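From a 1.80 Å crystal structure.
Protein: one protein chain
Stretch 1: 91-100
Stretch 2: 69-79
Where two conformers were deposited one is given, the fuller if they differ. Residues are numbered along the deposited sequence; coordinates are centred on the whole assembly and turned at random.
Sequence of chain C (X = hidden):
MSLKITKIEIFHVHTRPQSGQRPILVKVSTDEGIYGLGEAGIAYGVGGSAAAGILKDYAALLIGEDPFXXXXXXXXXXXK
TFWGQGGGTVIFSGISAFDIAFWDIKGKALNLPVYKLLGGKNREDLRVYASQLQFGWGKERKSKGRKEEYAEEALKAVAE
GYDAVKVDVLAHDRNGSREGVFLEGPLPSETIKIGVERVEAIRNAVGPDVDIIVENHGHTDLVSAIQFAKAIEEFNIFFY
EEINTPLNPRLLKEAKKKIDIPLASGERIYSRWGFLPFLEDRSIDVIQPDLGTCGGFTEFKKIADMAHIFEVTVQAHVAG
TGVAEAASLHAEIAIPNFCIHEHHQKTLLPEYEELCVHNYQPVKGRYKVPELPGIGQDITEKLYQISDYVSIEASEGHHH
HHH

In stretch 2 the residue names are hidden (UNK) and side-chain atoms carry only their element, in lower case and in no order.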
# COMPACT_ATOMS: atom_id res chain seq x y z
N ILE C 91 26.50 -20.25 3.49
CA ILE C 91 25.53 -21.31 3.21
C ILE C 91 25.36 -21.47 1.71
O ILE C 91 25.52 -22.57 1.17
CB ILE C 91 24.17 -21.04 3.92
CG1 ILE C 91 24.33 -21.06 5.46
CG2 ILE C 91 23.07 -22.00 3.43
CD1 ILE C 91 24.98 -22.33 6.03
N PHE C 92 25.07 -20.36 1.02
CA PHE C 92 24.83 -20.42 -0.43
C PHE C 92 26.10 -20.62 -1.28
O PHE C 92 26.04 -21.24 -2.35
CB PHE C 92 23.97 -19.24 -0.92
CG PHE C 92 22.50 -19.39 -0.61
CD1 PHE C 92 21.84 -18.45 0.16
CD2 PHE C 92 21.79 -20.50 -1.06
CE1 PHE C 92 20.49 -18.60 0.47
CE2 PHE C 92 20.44 -20.66 -0.77
CZ PHE C 92 19.79 -19.71 -0.01
N SER C 93 27.24 -20.15 -0.79
CA SER C 93 28.54 -20.40 -1.45
C SER C 93 28.83 -21.89 -1.56
O SER C 93 29.39 -22.36 -2.56
CB SER C 93 29.68 -19.73 -0.69
OG SER C 93 29.64 -18.33 -0.84
N GLY C 94 28.47 -22.65 -0.52
CA GLY C 94 28.70 -24.09 -0.50
C GLY C 94 27.84 -24.81 -1.53
O GLY C 94 28.32 -25.64 -2.29
N ILE C 95 26.56 -24.47 -1.57
CA ILE C 95 25.66 -24.97 -2.62
C ILE C 95 26.20 -24.61 -4.01
O ILE C 95 26.26 -25.47 -4.90
CB ILE C 95 24.21 -24.45 -2.42
CG1 ILE C 95 23.70 -24.85 -1.04
CG2 ILE C 95 23.31 -25.04 -3.48
CD1 ILE C 95 22.18 -24.51 -0.78
N SER C 96 26.66 -23.36 -4.17
CA SER C 96 27.13 -22.82 -5.45
C SER C 96 28.29 -23.64 -6.00
O SER C 96 28.28 -24.01 -7.18
CB SER C 96 27.61 -21.38 -5.28
OG SER C 96 26.58 -20.51 -4.84
N ALA C 97 29.30 -23.89 -5.16
CA ALA C 97 30.55 -24.47 -5.66
C ALA C 97 30.30 -25.88 -6.15
O ALA C 97 30.76 -26.27 -7.24
CB ALA C 97 31.65 -24.42 -4.59
N PHE C 98 29.54 -26.64 -5.38
CA PHE C 98 29.15 -27.98 -5.78
C PHE C 98 28.33 -27.98 -7.07
O PHE C 98 28.60 -28.77 -7.98
CB PHE C 98 28.42 -28.69 -4.63
CG PHE C 98 29.36 -29.23 -3.59
CD1 PHE C 98 29.34 -28.75 -2.30
CD2 PHE C 98 30.29 -30.21 -3.94
CE1 PHE C 98 30.22 -29.26 -1.34
CE2 PHE C 98 31.17 -30.74 -2.98
CZ PHE C 98 31.14 -30.26 -1.69
N ASP C 99 27.37 -27.06 -7.17
CA ASP C 99 26.52 -26.98 -8.35
C ASP C 99 27.33 -26.76 -9.63
O ASP C 99 27.11 -27.43 -10.64
CB ASP C 99 25.42 -25.92 -8.16
CG ASP C 99 24.43 -25.91 -9.31
OD1 ASP C 99 23.48 -26.72 -9.30
OD2 ASP C 99 24.63 -25.08 -10.21
N ILE C 100 28.31 -25.85 -9.56
CA ILE C 100 29.20 -25.58 -10.70
C ILE C 100 29.93 -26.88 -11.12
O ILE C 100 29.96 -27.24 -12.31
CB ILE C 100 30.20 -24.43 -10.38
CG1 ILE C 100 29.44 -23.09 -10.21
CG2 ILE C 100 31.25 -24.28 -11.52
CD1 ILE C 100 30.27 -21.98 -9.50
N UNK C 69 21.52 -35.10 -10.96
CA UNK C 69 20.34 -34.69 -10.18
C UNK C 69 20.55 -33.34 -9.51
O UNK C 69 20.44 -33.21 -8.29
n UNK C 69 19.53 -38.15 -9.14
c UNK C 69 19.39 -37.00 -9.80
o UNK C 69 18.84 -36.93 -10.90
c UNK C 69 19.97 -35.76 -9.15
N UNK C 70 20.88 -32.33 -10.31
CA UNK C 70 21.22 -31.02 -9.76
C UNK C 70 20.04 -30.37 -9.03
O UNK C 70 20.25 -29.74 -8.01
c UNK C 70 21.77 -30.05 -10.80
c UNK C 70 23.26 -30.29 -11.04
o UNK C 70 21.03 -30.19 -12.02
N UNK C 71 18.82 -30.54 -9.53
CA UNK C 71 17.64 -29.95 -8.86
C UNK C 71 17.41 -30.55 -7.47
O UNK C 71 17.24 -29.82 -6.48
c UNK C 71 16.38 -30.07 -9.73
c UNK C 71 16.24 -27.66 -10.62
o UNK C 71 15.68 -27.30 -9.56
o UNK C 71 16.70 -26.85 -11.44
c UNK C 71 16.36 -29.16 -10.95
N UNK C 72 17.44 -31.88 -7.40
CA UNK C 72 17.21 -32.59 -6.14
C UNK C 72 18.32 -32.31 -5.14
O UNK C 72 18.06 -32.16 -3.94
c UNK C 72 17.08 -34.10 -6.37
N UNK C 73 19.56 -32.27 -5.61
CA UNK C 73 20.67 -32.01 -4.70
C UNK C 73 20.59 -30.57 -4.16
O UNK C 73 20.80 -30.36 -2.97
c UNK C 73 22.04 -32.30 -5.35
c UNK C 73 23.33 -34.11 -6.65
c UNK C 73 22.20 -33.81 -5.65
c UNK C 73 23.17 -31.82 -4.42
N UNK C 74 20.29 -29.61 -5.02
CA UNK C 74 20.18 -28.21 -4.60
C UNK C 74 19.11 -28.12 -3.53
O UNK C 74 19.33 -27.51 -2.49
c UNK C 74 21.28 -25.23 -6.26
c UNK C 74 18.03 -23.63 -3.44
c UNK C 74 20.21 -25.85 -5.65
c UNK C 74 18.77 -22.44 -3.63
c UNK C 74 19.89 -22.42 -4.44
c UNK C 74 18.40 -24.83 -4.06
n UNK C 74 21.32 -23.89 -5.91
c UNK C 74 20.26 -23.62 -5.07
c UNK C 74 19.54 -24.83 -4.88
c UNK C 74 19.79 -27.31 -5.79
N UNK C 75 17.97 -28.76 -3.76
CA UNK C 75 16.88 -28.73 -2.79
C UNK C 75 17.24 -29.46 -1.49
O UNK C 75 16.84 -29.03 -0.42
o UNK C 75 12.55 -27.74 -1.81
o UNK C 75 14.17 -26.82 -2.96
c UNK C 75 15.58 -29.27 -3.41
c UNK C 75 14.32 -29.21 -2.50
c UNK C 75 13.64 -27.82 -2.42
N UNK C 76 17.98 -30.56 -1.60
CA UNK C 76 18.49 -31.27 -0.42
C UNK C 76 19.41 -30.40 0.44
O UNK C 76 19.22 -30.30 1.64
n UNK C 76 21.95 -36.60 0.18
c UNK C 76 21.31 -35.38 0.76
c UNK C 76 19.79 -33.41 0.29
c UNK C 76 19.21 -32.56 -0.85
c UNK C 76 20.55 -34.60 -0.30
N UNK C 77 20.41 -29.77 -0.18
CA UNK C 77 21.26 -28.81 0.53
C UNK C 77 20.48 -27.63 1.13
O UNK C 77 20.84 -27.13 2.19
c UNK C 77 23.95 -30.16 0.57
c UNK C 77 22.41 -28.33 -0.35
c UNK C 77 23.37 -29.47 -0.71
c UNK C 77 24.51 -28.98 -1.61
N UNK C 78 19.41 -27.22 0.45
CA UNK C 78 18.55 -26.12 0.92
C UNK C 78 17.70 -26.58 2.12
O UNK C 78 17.62 -25.87 3.13
c UNK C 78 15.10 -22.27 0.63
c UNK C 78 17.28 -23.32 0.72
c UNK C 78 15.45 -24.46 -0.32
c UNK C 78 16.43 -22.22 1.02
c UNK C 78 14.60 -23.37 -0.03
c UNK C 78 16.79 -24.44 0.07
c UNK C 78 17.69 -25.63 -0.25
N UNK C 79 17.11 -27.77 2.02
CA UNK C 79 16.03 -28.21 2.94
C UNK C 79 16.47 -29.18 4.04
O UNK C 79 15.77 -29.33 5.06
c UNK C 79 14.07 -27.81 1.32
c UNK C 79 14.86 -28.82 2.15
c UNK C 79 13.32 -26.80 2.19
n UNK C 79 11.40 -26.67 0.54
c UNK C 79 12.41 -25.90 1.36
O HOH W 1 23.00 -28.70 -7.57

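Position 69 carries two side-chain carbons, the second bonded to one oxygen and one nitrogen. This is a carboxamide attached directly to CB, and the residue is N69. It precedes the helix at the N-cap position without making a capping bond through its side chain, and it does not reach stretch 1.

At position 70, one carbon carries an oxygen and a carbon, and the carbon arm lies near D99. A beta-branched hydroxyl fits only T70, whose CG2 is 4.0 Å from D99 OD1. Its CA-to-CB bond points toward stretch 1.

Position 71 has three carbons in a row, the third bearing two oxygens: E71. Its CA-to-CB bond points away, and its carboxylate is hydrogen-bonded elsewhere in the structure. Position 72 has a single carbon and is A72, well clear of the other helix.

Position 73 shows four carbons, forked at the first, with one arm two carbons long. That pattern is I73; chi1 is m and chi2 is t, and the side chain makes no contact with stretch 1.

Position 74 has one carbon followed by fused five- and six-membered rings holding eight carbons and one nitrogen, an indole packed against I95 and F92. It is W74. I95 CG2 lies 3.5 Å from the centroid of the five-membered ring and 18° off its normal, a CH-pi contact over the face; the same methyl is 3.3 Å from W74 NE1. D99 OD1 sits at the ring edge, 4.0 Å from W74 CD1, while F92 CE2 meets W74 CH2 at 3.8 Å.

Position 75 repeats the pattern of three carbons and two terminal oxygens, so it is E75, whose CA-to-CB bond points away from stretch 1. Position 76 has four carbons in a row ending in nitrogen: K76, fully extended with all four chi angles t.

Position 77 has four carbons forked at the second, and its CB is 3.8 Å from I95 CG1. The fork distinguishes L77 from the isoleucine at 73. Its CA-to-CB bond points toward stretch 1.

Position 78 has one carbon and a six-carbon ring without oxygen, lying near F92, hence F78. F92 CZ approaches F78 CE1 at 4.3 Å, with that atom at the edge of the F92 ring.

Position 79 again has four carbons and a terminal nitrogen, giving K79. Its NZ forms a salt bridge with E75 OE2 at 2.8 Å, one helical turn back and outside the contact.

The two helices run nearly antiparallel, at 162°, with axes 10.4 Å apart at closest approach. I95 is central: it loses the largest area to the other stretch and packs against W74 and L77, while F92 extends the apolar surface toward F78. No direct hydrogen bond crosses. Instead, water 1 donates to T70 O at 3.0 Å and to D99 OD1 at 2.7 Å, linking a backbone carbonyl to a buried carboxylate. The contact is thus apolar packing with one water bridge at the D99 end.

Stretch 2 69-79: NTEAIWEKLFK
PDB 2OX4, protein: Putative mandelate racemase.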